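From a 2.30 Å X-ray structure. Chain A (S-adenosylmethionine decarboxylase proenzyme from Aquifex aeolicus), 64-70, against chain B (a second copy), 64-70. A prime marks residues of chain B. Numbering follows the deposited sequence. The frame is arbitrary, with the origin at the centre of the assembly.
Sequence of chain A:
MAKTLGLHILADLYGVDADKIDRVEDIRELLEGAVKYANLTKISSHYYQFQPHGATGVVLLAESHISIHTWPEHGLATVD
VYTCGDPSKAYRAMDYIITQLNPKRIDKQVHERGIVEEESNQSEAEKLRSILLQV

Chain A (64-70) SHISIHT
Chain B, residues 64-70: SHISIHT

Buried polar side chains can hold an interface together provided their donors and acceptors find partners, and the two-fold contact between copies of this decarboxylase proenzyme shows how histidines manage it. Residues 65-70 of each chain form an extended strand, with phi from -163° to -126° and psi from 132° to 163°. The strands run nearly antiparallel, at 171°, and their axes approach no closer than 10.1 Å, too far for backbone pairing, so side chains span the gap. Ser64 lies across from His69′ (CA to CA 6.7 Å) and His65 from Ser67′ (CA to CA 8.6 Å); the exact axis repeats both pairings.

Strand alternation sends His65, Ser67 and His69 toward the partner, whereas Ile68 points away and neither Ile66 nor Ile68 touches it, leaving aliphatic bulk off the polar seam. His65 adopts p (chi2 -92°) and His69 m (chi2 -70°), which brings His65 ND1 to 2.7 Å from His69′ NE2 in a hydrogen bond that either nitrogen could donate. The rings meet rim to rim, planes 20° apart and centroids 4.9 Å apart, so each nitrogen lies near the plane of the other ring.

The remaining nitrogens are also satisfied: His65 NE2 and His65′ NE2, 4.1 Å apart, share one water at 3.0 Å from each, while His69 ND1 is hydrogen-bonded elsewhere in the structure. Ser67, chi1 p, sets its OG 3.2 Å from His65′ CE1, a contact rather than a hydrogen bond.

Ser64, chi1 m, has a side chain small enough to lie close over the His69′ ring, its CB 3.7 Å from the centroid in a CH-pi contact. Its OG is the exception to the accounting, buried without a partner in either copy. Altogether the stretches bury 351 Å², mostly on the histidines.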

# COMPACT_ATOMS: atom_id res chain seq x y z
N SER A 64 -7.66 -0.92 -6.31
CA SER A 64 -6.34 -0.46 -5.89
C SER A 64 -5.44 -1.63 -5.50
O SER A 64 -4.90 -2.30 -6.38
CB SER A 64 -6.48 0.50 -4.71
OG SER A 64 -7.20 1.66 -5.08
N HIS A 65 -5.28 -1.88 -4.20
CA HIS A 65 -4.43 -2.98 -3.77
C HIS A 65 -4.60 -3.46 -2.33
O HIS A 65 -5.16 -2.77 -1.48
CB HIS A 65 -2.95 -2.64 -3.97
CG HIS A 65 -2.44 -1.58 -3.04
ND1 HIS A 65 -2.45 -0.24 -3.36
CD2 HIS A 65 -1.92 -1.67 -1.79
CE1 HIS A 65 -1.96 0.46 -2.35
NE2 HIS A 65 -1.64 -0.39 -1.38
N ILE A 66 -4.09 -4.66 -2.09
CA ILE A 66 -4.09 -5.28 -0.77
C ILE A 66 -2.64 -5.68 -0.57
O ILE A 66 -2.03 -6.28 -1.45
CB ILE A 66 -4.93 -6.56 -0.73
CG1 ILE A 66 -6.40 -6.25 -0.98
CG2 ILE A 66 -4.72 -7.25 0.62
CD1 ILE A 66 -7.32 -7.47 -0.85
N SER A 67 -2.08 -5.35 0.58
CA SER A 67 -0.69 -5.72 0.83
C SER A 67 -0.51 -6.22 2.25
O SER A 67 -1.31 -5.91 3.13
CB SER A 67 0.23 -4.51 0.60
OG SER A 67 -0.10 -3.47 1.51
N ILE A 68 0.53 -7.02 2.45
CA ILE A 68 0.86 -7.54 3.76
C ILE A 68 2.36 -7.82 3.86
O ILE A 68 2.96 -8.41 2.96
CB ILE A 68 0.10 -8.84 4.10
CG1 ILE A 68 0.46 -9.28 5.52
CG2 ILE A 68 0.44 -9.92 3.10
CD1 ILE A 68 -0.36 -10.43 6.07
N HIS A 69 2.95 -7.37 4.95
CA HIS A 69 4.37 -7.55 5.22
C HIS A 69 4.38 -8.22 6.60
O HIS A 69 3.60 -7.84 7.48
CB HIS A 69 5.06 -6.19 5.24
CG HIS A 69 4.90 -5.41 3.96
ND1 HIS A 69 5.52 -5.78 2.79
CD2 HIS A 69 4.20 -4.29 3.68
CE1 HIS A 69 5.21 -4.92 1.83
NE2 HIS A 69 4.41 -4.00 2.35
N THR A 70 5.24 -9.21 6.80
CA THR A 70 5.24 -9.91 8.08
C THR A 70 6.60 -10.11 8.75
O THR A 70 7.64 -10.13 8.09
CB THR A 70 4.57 -11.29 7.96
OG1 THR A 70 5.45 -12.20 7.31
CG2 THR A 70 3.28 -11.18 7.16
N SER B 64 9.35 -2.71 2.14
CA SER B 64 7.92 -2.90 2.02
C SER B 64 7.44 -2.63 0.59
O SER B 64 7.60 -3.49 -0.28
CB SER B 64 7.17 -1.99 2.99
OG SER B 64 7.51 -2.30 4.33
N HIS B 65 6.84 -1.46 0.36
CA HIS B 65 6.36 -1.14 -0.98
C HIS B 65 6.07 0.32 -1.28
O HIS B 65 5.92 1.15 -0.38
CB HIS B 65 5.10 -1.94 -1.30
CG HIS B 65 3.89 -1.52 -0.52
ND1 HIS B 65 3.54 -2.09 0.68
CD2 HIS B 65 2.97 -0.56 -0.77
CE1 HIS B 65 2.45 -1.50 1.14
NE2 HIS B 65 2.08 -0.57 0.28
N ILE B 66 5.98 0.61 -2.57
CA ILE B 66 5.66 1.93 -3.08
C ILE B 66 4.52 1.67 -4.05
O ILE B 66 4.60 0.77 -4.88
CB ILE B 66 6.80 2.55 -3.89
CG1 ILE B 66 8.01 2.80 -2.99
CG2 ILE B 66 6.31 3.84 -4.54
CD1 ILE B 66 9.16 3.52 -3.70
N SER B 67 3.44 2.43 -3.94
CA SER B 67 2.32 2.23 -4.85
C SER B 67 1.76 3.55 -5.32
O SER B 67 1.93 4.58 -4.66
CB SER B 67 1.22 1.43 -4.16
OG SER B 67 0.72 2.14 -3.04
N ILE B 68 1.10 3.52 -6.48
CA ILE B 68 0.46 4.70 -7.03
C ILE B 68 -0.71 4.30 -7.92
O ILE B 68 -0.61 3.39 -8.74
CB ILE B 68 1.43 5.56 -7.87
CG1 ILE B 68 0.69 6.81 -8.36
CG2 ILE B 68 1.97 4.76 -9.03
CD1 ILE B 68 1.57 7.86 -9.04
N HIS B 69 -1.83 4.98 -7.71
CA HIS B 69 -3.05 4.74 -8.47
C HIS B 69 -3.40 6.12 -9.01
O HIS B 69 -3.27 7.12 -8.30
CB HIS B 69 -4.13 4.21 -7.52
CG HIS B 69 -3.75 2.94 -6.81
ND1 HIS B 69 -3.63 1.73 -7.45
CD2 HIS B 69 -3.46 2.70 -5.50
CE1 HIS B 69 -3.28 0.80 -6.58
NE2 HIS B 69 -3.18 1.36 -5.39
N THR B 70 -3.83 6.20 -10.27
CA THR B 70 -4.12 7.51 -10.85
C THR B 70 -5.45 7.66 -11.58
O THR B 70 -6.03 6.68 -12.06
CB THR B 70 -3.00 7.94 -11.81
OG1 THR B 70 -3.12 7.22 -13.04
CG2 THR B 70 -1.64 7.66 -11.20
O HOH W 1 -0.42 0.89 1.02